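Local coordinates for 3-chlorocatechol 1,2-dioxygenase (Rhodococcus opacus, PDB 2BOY), which probably catalyses the intradiol ring cleavage of catechols, including 3-chlorocatechol, by dioxygen at a non-haem ferric iron, at residues Gly131-Ile136 with His191-Ile196; Tyr143-Lys148 with Arg160-Ala165. One frame throughout, in Å; residues are numbered along the deposited sequence.

Contact 1 of 2, residues Gly131-Ile136 with His191-Ile196; sequences GEYSFI and HLHWII. With FE (Fe (III) ion), chain I; BHO (benzhydroxamic acid), chain J.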
ATOM      1  N   GLY A 131      16.904 -22.055  -6.955  1.00 21.76           N
ATOM      2  CA  GLY A 131      15.880 -21.147  -6.427  1.00 21.93           C
ATOM      3  C   GLY A 131      15.078 -20.327  -7.450  1.00 22.57           C
ATOM      4  O   GLY A 131      14.482 -19.302  -7.090  1.00 22.82           O
ATOM      5  N   GLU A 132      15.016 -20.772  -8.700  1.00 20.89           N
ATOM      6  CA  GLU A 132      14.291 -20.023  -9.733  1.00 20.95           C
ATOM      7  C   GLU A 132      13.020 -20.759 -10.152  1.00 19.95           C
ATOM      8  O   GLU A 132      13.025 -21.976 -10.273  1.00 19.38           O
ATOM      9  CB  GLU A 132      15.144 -19.872 -11.000  1.00 20.38           C
ATOM     10  CG  GLU A 132      16.492 -19.133 -10.805  1.00 23.98           C
ATOM     11  CD  GLU A 132      16.281 -17.683 -10.397  1.00 31.22           C
ATOM     12  OE1 GLU A 132      15.491 -16.988 -11.061  1.00 29.40           O
ATOM     13  OE2 GLU A 132      16.893 -17.228  -9.401  1.00 34.77           O
ATOM     14  N   TYR A 133      11.969 -20.001 -10.444  1.00 19.76           N
ATOM     15  CA  TYR A 133      10.747 -20.570 -10.981  1.00 19.08           C
ATOM     16  C   TYR A 133      10.594 -20.344 -12.475  1.00 18.83           C
ATOM     17  O   TYR A 133      10.923 -19.272 -12.963  1.00 20.82           O
ATOM     18  CB  TYR A 133       9.561 -19.889 -10.320  1.00 19.39           C
ATOM     19  CG  TYR A 133       9.251 -20.367  -8.902  1.00 18.93           C
ATOM     20  CD1 TYR A 133       9.799 -19.714  -7.796  1.00 18.29           C
ATOM     21  CD2 TYR A 133       8.408 -21.464  -8.682  1.00 17.15           C
ATOM     22  CE1 TYR A 133       9.485 -20.134  -6.486  1.00 19.70           C
ATOM     23  CE2 TYR A 133       8.078 -21.881  -7.342  1.00 19.26           C
ATOM     24  CZ  TYR A 133       8.617 -21.197  -6.285  1.00 17.66           C
ATOM     25  OH  TYR A 133       8.336 -21.604  -5.016  1.00 17.87           O
ATOM     26  N   SER A 134      10.050 -21.322 -13.188  1.00 18.20           N
ATOM     27  CA  SER A 134       9.664 -21.110 -14.570  1.00 19.53           C
ATOM     28  C   SER A 134       8.571 -20.014 -14.677  1.00 20.62           C
ATOM     29  O   SER A 134       7.833 -19.732 -13.684  1.00 19.94           O
ATOM     30  CB  SER A 134       9.266 -22.433 -15.287  1.00 18.72           C
ATOM     31  OG  SER A 134       8.068 -22.995 -14.757  1.00 18.33           O
ATOM     32  N   PHE A 135       8.549 -19.361 -15.839  1.00 19.41           N
ATOM     33  CA  PHE A 135       7.755 -18.133 -16.144  1.00 20.51           C
ATOM     34  C   PHE A 135       8.210 -16.901 -15.406  1.00 21.77           C
ATOM     35  O   PHE A 135       8.488 -15.849 -16.021  1.00 23.36           O
ATOM     36  CB  PHE A 135       6.214 -18.315 -15.966  1.00 18.38           C
ATOM     37  CG  PHE A 135       5.632 -19.424 -16.786  1.00 20.49           C
ATOM     38  CD1 PHE A 135       5.259 -19.203 -18.102  1.00 21.87           C
ATOM     39  CD2 PHE A 135       5.453 -20.712 -16.245  1.00 20.05           C
ATOM     40  CE1 PHE A 135       4.733 -20.232 -18.901  1.00 21.63           C
ATOM     41  CE2 PHE A 135       4.916 -21.731 -17.010  1.00 22.49           C
ATOM     42  CZ  PHE A 135       4.562 -21.504 -18.367  1.00 20.63           C
ATOM     43  N   ILE A 136       8.277 -17.016 -14.081  1.00 21.29           N
ATOM     44  CA  ILE A 136       8.774 -15.975 -13.236  1.00 21.73           C
ATOM     45  C   ILE A 136      10.163 -15.502 -13.706  1.00 23.40           C
ATOM     46  O   ILE A 136      10.398 -14.295 -13.914  1.00 22.95           O
ATOM     47  CB  ILE A 136       8.816 -16.428 -11.784  1.00 21.75           C
ATOM     48  CG1 ILE A 136       7.478 -17.097 -11.362  1.00 22.61           C
ATOM     49  CG2 ILE A 136       9.150 -15.214 -10.886  1.00 21.61           C
ATOM     50  CD1 ILE A 136       6.234 -16.338 -11.826  1.00 20.95           C
ATOM     51  N   HIS A 191      10.661 -25.455  -0.586  1.00 17.95           N
ATOM     52  CA  HIS A 191       9.278 -25.965  -0.463  1.00 17.76           C
ATOM     53  C   HIS A 191       8.700 -26.458  -1.803  1.00 16.92           C
ATOM     54  O   HIS A 191       9.133 -26.029  -2.882  1.00 16.88           O
ATOM     55  CB  HIS A 191       8.357 -24.856   0.113  1.00 18.44           C
ATOM     56  CG  HIS A 191       8.387 -23.600  -0.694  1.00 16.85           C
ATOM     57  ND1 HIS A 191       9.330 -22.616  -0.513  1.00 17.57           N
ATOM     58  CD2 HIS A 191       7.638 -23.220  -1.754  1.00 15.35           C
ATOM     59  CE1 HIS A 191       9.145 -21.666  -1.420  1.00 15.71           C
ATOM     60  NE2 HIS A 191       8.105 -22.002  -2.174  1.00 14.14           N
ATOM     61  N   LEU A 192       7.696 -27.336  -1.707  1.00 16.56           N
ATOM     62  CA  LEU A 192       6.915 -27.803  -2.822  1.00 16.35           C
ATOM     63  C   LEU A 192       5.530 -27.214  -2.600  1.00 17.09           C
ATOM     64  O   LEU A 192       5.013 -27.335  -1.474  1.00 16.34           O
ATOM     65  CB  LEU A 192       6.805 -29.326  -2.793  1.00 16.16           C
ATOM     66  CG  LEU A 192       8.149 -30.066  -2.724  1.00 16.78           C
ATOM     67  CD1 LEU A 192       7.871 -31.566  -2.739  1.00 16.26           C
ATOM     68  CD2 LEU A 192       8.942 -29.640  -3.993  1.00 14.81           C
ATOM     69  N   HIS A 193       4.968 -26.591  -3.646  1.00 15.92           N
ATOM     70  CA  HIS A 193       3.586 -25.981  -3.616  1.00 15.90           C
ATOM     71  C   HIS A 193       2.583 -26.995  -4.149  1.00 15.90           C
ATOM     72  O   HIS A 193       2.886 -27.672  -5.124  1.00 16.43           O
ATOM     73  CB  HIS A 193       3.508 -24.810  -4.581  1.00 15.51           C
ATOM     74  CG  HIS A 193       4.188 -23.555  -4.103  1.00 16.46           C
ATOM     75  ND1 HIS A 193       3.558 -22.665  -3.265  1.00 16.68           N
ATOM     76  CD2 HIS A 193       5.407 -23.014  -4.385  1.00 12.80           C
ATOM     77  CE1 HIS A 193       4.370 -21.649  -3.012  1.00 17.74           C
ATOM     78  NE2 HIS A 193       5.504 -21.847  -3.670  1.00 15.31           N
ATOM     79  N   TRP A 194       1.340 -27.038  -3.621  1.00 15.93           N
ATOM     80  CA  TRP A 194       0.360 -27.998  -4.106  1.00 15.80           C
ATOM     81  C   TRP A 194      -1.020 -27.347  -4.093  1.00 16.30           C
ATOM     82  O   TRP A 194      -1.348 -26.635  -3.144  1.00 15.80           O
ATOM     83  CB  TRP A 194       0.261 -29.194  -3.163  1.00 17.04           C
ATOM     84  CG  TRP A 194       1.548 -29.925  -2.936  1.00 15.69           C
ATOM     85  CD1 TRP A 194       2.530 -29.600  -2.043  1.00 18.65           C
ATOM     86  CD2 TRP A 194       1.984 -31.114  -3.602  1.00 17.84           C
ATOM     87  NE1 TRP A 194       3.561 -30.505  -2.145  1.00 17.91           N
ATOM     88  CE2 TRP A 194       3.242 -31.452  -3.077  1.00 16.78           C
ATOM     89  CE3 TRP A 194       1.438 -31.929  -4.614  1.00 19.33           C
ATOM     90  CZ2 TRP A 194       3.951 -32.573  -3.500  1.00 16.37           C
ATOM     91  CZ3 TRP A 194       2.159 -33.049  -5.042  1.00 20.75           C
ATOM     92  CH2 TRP A 194       3.392 -33.351  -4.486  1.00 16.58           C
ATOM     93  N   ILE A 195      -1.766 -27.552  -5.171  1.00 15.67           N
ATOM     94  CA  ILE A 195      -3.228 -27.299  -5.170  1.00 17.58           C
ATOM     95  C   ILE A 195      -3.851 -28.633  -5.495  1.00 17.88           C
ATOM     96  O   ILE A 195      -3.519 -29.243  -6.521  1.00 19.28           O
ATOM     97  CB  ILE A 195      -3.625 -26.196  -6.174  1.00 17.36           C
ATOM     98  CG1 ILE A 195      -3.131 -24.823  -5.668  1.00 16.79           C
ATOM     99  CG2 ILE A 195      -5.204 -26.142  -6.373  1.00 16.90           C
ATOM    100  CD1 ILE A 195      -3.191 -23.708  -6.741  1.00 21.21           C
ATOM    101  N   ILE A 196      -4.748 -29.099  -4.625  1.00 17.23           N
ATOM    102  CA  ILE A 196      -5.240 -30.461  -4.659  1.00 17.71           C
ATOM    103  C   ILE A 196      -6.762 -30.397  -4.689  1.00 19.58           C
ATOM    104  O   ILE A 196      -7.365 -29.696  -3.861  1.00 19.75           O
ATOM    105  CB  ILE A 196      -4.758 -31.191  -3.391  1.00 16.83           C
ATOM    106  CG1 ILE A 196      -3.203 -31.120  -3.330  1.00 16.97           C
ATOM    107  CG2 ILE A 196      -5.239 -32.684  -3.370  1.00 16.64           C
ATOM    108  CD1 ILE A 196      -2.660 -31.450  -1.938  1.00 20.31           C
TER
HETATM  109 FE    FE I1255       7.376 -20.731  -3.596  1.00 19.79          FE
HETATM  110  C1  BHO J1256       6.260 -17.231  -2.335  1.00 27.06           C
HETATM  111  C2  BHO J1256       5.379 -16.740  -1.256  1.00 23.55           C
HETATM  112  C3  BHO J1256       5.390 -15.378  -0.952  1.00 24.45           C
HETATM  113  C4  BHO J1256       6.250 -14.523  -1.660  1.00 23.54           C
HETATM  114  C5  BHO J1256       7.078 -15.000  -2.663  1.00 27.64           C
HETATM  115  C6  BHO J1256       7.100 -16.354  -3.001  1.00 29.03           C
HETATM  116  C   BHO J1256       6.243 -18.692  -2.660  1.00 29.90           C
HETATM  117  O1  BHO J1256       5.951 -19.431  -1.778  1.00 37.08           O
HETATM  118  N   BHO J1256       6.567 -19.239  -3.814  1.00 32.14           N
HETATM  119  O2  BHO J1256       6.144 -18.856  -4.917  1.00 37.54           O
HETATM  120  O   HOH W   1       9.875 -23.815  -4.372  1.00 18.65           O
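Tyr133, His193 and His191 meet at the ferric ion, which takes Tyr133 OH at 1.9 Å, His191 NE2 at 2.0 Å and His193 NE2 at 2.2 Å. These three bonds stand roughly at right angles to one another, so the 2.9 Å between Tyr133 OH and His191 NE2 is the spacing of two ligands of one metal and no hydrogen bond. Tyrosine and histidine ligands of this kind mark the iron site of intradiol dioxygenases. The tyrosine brings the most covered surface: its CG lies beside the backbone N (chi1 -78°), anti to the carbonyl carbon, which sends the ring out of the loop until its oxygen arrives in the plane of the His193 imidazole, at the ring edge. Both histidine side chains cross the tyrosine nearly at a right angle. Benzhydroxamic acid is also bound to the iron, through its N, which lies so near the metal that the exact bond length is doubtful. One water donates to Tyr133 OH at 2.8 Å and to His191 O, also at 2.8 Å, lying over one face of the His191 ring. On the far side of that ring from the metal, ND1 bonds to Pro189 O, which, with the metal bond, would hold the ring's rotation and favour NE2 as the metal ligand. The His193 ring stacks on Trp125, and Gln207 touches both histidines. Strand 187-197, which carries the histidines, runs antiparallel between strands 121-125 and 204-210, while Tyr133 reaches across from the loop joining strands 121-125 and 146-150, its side chain resting on Arg146.

Contact 2 of 2, residues Tyr143-Lys148 with Arg160-Ala165; sequences YLFRGK and RTIVPA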
ATOM      1  N   TYR A 143       7.050 -24.139 -17.952  1.00 20.84           N
ATOM      2  CA  TYR A 143       6.594 -25.261 -17.126  1.00 18.98           C
ATOM      3  C   TYR A 143       7.717 -26.137 -16.565  1.00 18.52           C
ATOM      4  O   TYR A 143       7.448 -27.245 -16.104  1.00 17.22           O
ATOM      5  CB  TYR A 143       5.520 -26.126 -17.809  1.00 18.84           C
ATOM      6  CG  TYR A 143       4.197 -25.372 -18.053  1.00 20.06           C
ATOM      7  CD1 TYR A 143       3.428 -24.903 -16.989  1.00 20.62           C
ATOM      8  CD2 TYR A 143       3.727 -25.140 -19.361  1.00 20.54           C
ATOM      9  CE1 TYR A 143       2.231 -24.212 -17.211  1.00 18.37           C
ATOM     10  CE2 TYR A 143       2.498 -24.452 -19.596  1.00 20.35           C
ATOM     11  CZ  TYR A 143       1.786 -23.982 -18.520  1.00 21.16           C
ATOM     12  OH  TYR A 143       0.590 -23.318 -18.738  1.00 18.78           O
ATOM     13  N   LEU A 144       8.950 -25.639 -16.545  1.00 17.49           N
ATOM     14  CA  LEU A 144       9.963 -26.397 -15.807  1.00 17.62           C
ATOM     15  C   LEU A 144       9.421 -26.504 -14.369  1.00 17.25           C
ATOM     16  O   LEU A 144       8.971 -25.480 -13.822  1.00 19.72           O
ATOM     17  CB  LEU A 144      11.275 -25.654 -15.754  1.00 16.86           C
ATOM     18  CG  LEU A 144      12.479 -26.526 -15.393  1.00 18.72           C
ATOM     19  CD1 LEU A 144      12.803 -27.390 -16.670  1.00 20.02           C
ATOM     20  CD2 LEU A 144      13.615 -25.654 -14.982  1.00 18.95           C
ATOM     21  N   PHE A 145       9.493 -27.691 -13.768  1.00 16.46           N
ATOM     22  CA  PHE A 145       9.139 -27.886 -12.349  1.00 16.42           C
ATOM     23  C   PHE A 145       7.702 -27.453 -12.036  1.00 16.23           C
ATOM     24  O   PHE A 145       7.419 -26.991 -10.941  1.00 15.01           O
ATOM     25  CB  PHE A 145      10.128 -27.192 -11.397  1.00 17.06           C
ATOM     26  CG  PHE A 145      11.424 -27.944 -11.260  1.00 17.60           C
ATOM     27  CD1 PHE A 145      12.616 -27.400 -11.767  1.00 17.53           C
ATOM     28  CD2 PHE A 145      11.426 -29.227 -10.735  1.00 15.16           C
ATOM     29  CE1 PHE A 145      13.804 -28.141 -11.680  1.00 20.83           C
ATOM     30  CE2 PHE A 145      12.607 -29.975 -10.621  1.00 16.14           C
ATOM     31  CZ  PHE A 145      13.799 -29.416 -11.104  1.00 15.29           C
ATOM     32  N   ARG A 146       6.815 -27.703 -12.996  1.00 16.92           N
ATOM     33  CA  ARG A 146       5.365 -27.527 -12.816  1.00 16.34           C
ATOM     34  C   ARG A 146       4.669 -28.712 -13.461  1.00 17.64           C
ATOM     35  O   ARG A 146       4.924 -29.026 -14.646  1.00 18.47           O
ATOM     36  CB  ARG A 146       4.935 -26.230 -13.525  1.00 15.95           C
ATOM     37  CG  ARG A 146       5.565 -24.958 -12.949  1.00 16.57           C
ATOM     38  CD  ARG A 146       5.183 -23.648 -13.669  1.00 14.06           C
ATOM     39  NE  ARG A 146       5.837 -22.474 -13.094  1.00 15.00           N
ATOM     40  CZ  ARG A 146       5.395 -21.764 -12.048  1.00 16.23           C
ATOM     41  NH1 ARG A 146       4.262 -22.111 -11.382  1.00 16.63           N
ATOM     42  NH2 ARG A 146       6.085 -20.692 -11.659  1.00 14.84           N
ATOM     43  N   GLY A 147       3.766 -29.382 -12.723  1.00 17.35           N
ATOM     44  CA  GLY A 147       3.090 -30.539 -13.293  1.00 18.24           C
ATOM     45  C   GLY A 147       1.799 -30.902 -12.584  1.00 18.02           C
ATOM     46  O   GLY A 147       1.617 -30.576 -11.391  1.00 18.61           O
ATOM     47  N   LYS A 148       0.955 -31.634 -13.294  1.00 18.61           N
ATOM     48  CA  LYS A 148      -0.281 -32.160 -12.727  1.00 19.73           C
ATOM     49  C   LYS A 148      -0.213 -33.682 -12.698  1.00 19.79           C
ATOM     50  O   LYS A 148       0.182 -34.308 -13.680  1.00 19.54           O
ATOM     51  CB  LYS A 148      -1.473 -31.744 -13.574  1.00 19.94           C
ATOM     52  CG  LYS A 148      -1.699 -30.241 -13.553  1.00 23.06           C
ATOM     53  CD  LYS A 148      -2.755 -29.875 -14.529  1.00 26.74           C
ATOM     54  CE  LYS A 148      -3.189 -28.436 -14.359  1.00 27.74           C
ATOM     55  NZ  LYS A 148      -4.327 -28.257 -15.251  1.00 28.67           N
ATOM     56  N   ARG A 160       8.846 -38.149  -9.071  1.00 19.34           N
ATOM     57  CA  ARG A 160      10.274 -37.868  -9.088  1.00 20.34           C
ATOM     58  C   ARG A 160      10.559 -36.391  -9.413  1.00 20.64           C
ATOM     59  O   ARG A 160      10.057 -35.833 -10.392  1.00 21.14           O
ATOM     60  CB  ARG A 160      11.004 -38.761 -10.101  1.00 20.84           C
ATOM     61  CG  ARG A 160      12.478 -38.436 -10.246  1.00 24.83           C
ATOM     62  CD  ARG A 160      13.296 -39.436 -11.091  1.00 33.66           C
ATOM     63  NE  ARG A 160      14.216 -38.706 -11.982  1.00 41.76           N
ATOM     64  CZ  ARG A 160      14.232 -38.822 -13.320  1.00 47.08           C
ATOM     65  NH1 ARG A 160      13.404 -39.663 -13.933  1.00 49.46           N
ATOM     66  NH2 ARG A 160      15.088 -38.107 -14.058  1.00 47.07           N
ATOM     67  N   THR A 161      11.397 -35.774  -8.603  1.00 19.18           N
ATOM     68  CA  THR A 161      11.775 -34.410  -8.850  1.00 19.53           C
ATOM     69  C   THR A 161      13.173 -34.196  -8.277  1.00 20.52           C
ATOM     70  O   THR A 161      13.935 -35.165  -8.127  1.00 20.33           O
ATOM     71  CB  THR A 161      10.674 -33.472  -8.297  1.00 18.77           C
ATOM     72  OG1 THR A 161      10.991 -32.139  -8.601  1.00 18.30           O
ATOM     73  CG2 THR A 161      10.542 -33.541  -6.757  1.00 18.10           C
ATOM     74  N   ILE A 162      13.532 -32.945  -8.046  1.00 21.39           N
ATOM     75  CA  ILE A 162      14.800 -32.589  -7.441  1.00 23.62           C
ATOM     76  C   ILE A 162      14.454 -31.773  -6.206  1.00 22.69           C
ATOM     77  O   ILE A 162      13.381 -31.182  -6.168  1.00 23.40           O
ATOM     78  CB  ILE A 162      15.652 -31.851  -8.521  1.00 23.54           C
ATOM     79  CG1 ILE A 162      16.525 -32.904  -9.232  1.00 27.07           C
ATOM     80  CG2 ILE A 162      16.485 -30.731  -7.954  1.00 27.23           C
ATOM     81  CD1 ILE A 162      16.847 -32.572 -10.686  1.00 34.64           C
ATOM     82  N   VAL A 163      15.285 -31.815  -5.165  1.00 21.79           N
ATOM     83  CA  VAL A 163      15.055 -30.968  -3.978  1.00 21.19           C
ATOM     84  C   VAL A 163      15.203 -29.504  -4.359  1.00 21.14           C
ATOM     85  O   VAL A 163      16.275 -29.107  -4.841  1.00 20.29           O
ATOM     86  CB  VAL A 163      16.006 -31.337  -2.799  1.00 21.03           C
ATOM     87  CG1 VAL A 163      15.687 -30.506  -1.564  1.00 21.26           C
ATOM     88  CG2 VAL A 163      15.882 -32.828  -2.463  1.00 22.22           C
ATOM     89  N   PRO A 164      14.147 -28.680  -4.164  1.00 19.74           N
ATOM     90  CA  PRO A 164      14.246 -27.266  -4.516  1.00 19.49           C
ATOM     91  C   PRO A 164      15.212 -26.574  -3.557  1.00 19.57           C
ATOM     92  O   PRO A 164      15.346 -27.002  -2.416  1.00 19.04           O
ATOM     93  CB  PRO A 164      12.798 -26.710  -4.288  1.00 19.98           C
ATOM     94  CG  PRO A 164      12.206 -27.643  -3.205  1.00 19.24           C
ATOM     95  CD  PRO A 164      12.857 -29.023  -3.510  1.00 20.09           C
ATOM     96  N   ALA A 165      15.874 -25.529  -4.030  1.00 19.88           N
ATOM     97  CA  ALA A 165      16.630 -24.629  -3.163  1.00 20.88           C
ATOM     98  C   ALA A 165      15.694 -23.644  -2.464  1.00 21.20           C
ATOM     99  O   ALA A 165      14.650 -23.308  -2.999  1.00 19.38           O
ATOM    100  CB  ALA A 165      17.659 -23.831  -3.996  1.00 21.78           C
TER
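Phe145 turns the edge of its ring to Thr161, with CE2 3.4 Å from OG1 and CD2 3.6 Å from the same oxygen, which lies in the ring plane. The neighbouring rim atom, CZ, comes to 4.0 Å from Ile162 CB in an apolar contact. On Thr161 the hydroxyl swings opposite the backbone N (chi1 -177°), and it is hydrogen-bonded to Gln126 OE1, so the phenyl edge lies against an oxygen already satisfied. Gln126 also reaches Ile162 O through NE2. This compact, buried end is made by three residues and has no hydrogen bond of its own between the segments. Phe145 occupies the third position of a type II turn, Tyr143 to Arg146, with a positive phi of 58°; the turn leads into strand 146-150 of the dioxygenase beta domain. That strand pairs with 121-125, whereas strand 156-162 pairs with 102-110, and Phe145, in the turn before strand 146-150, packs against the end of strand 156-162. With an alanine here, a gap would probably open beside Ile162 and the Thr161 hydroxyl would lose the aromatic edge against it. Away from the ring the segments part: the Lys148 side chain, partly exposed, lies well away from 160-165 and rests on Asp123, while the solvent-exposed Arg160 leans on Ile104.

In the fold
The centres of contacts 1 and 2 lie about 7 Å apart, and along the chain contact 2 is nested within the loop that contact 1 closes. Ser134 joins them: its OG is 2.8 Å from Leu144 O and 2.8 Å from Arg146 NE, both probable hydrogen bonds that tie the loop of the iron-binding tyrosine to the turn and strand of contact 2. A second junction is plain packing, Pro164 CG lying 3.5 Å from His191 O. Phe145 is a neighbour of the metal site without entering it, its side chain about 7 Å from that of Tyr133 and about 11 Å from both the iron and the bound benzhydroxamic acid.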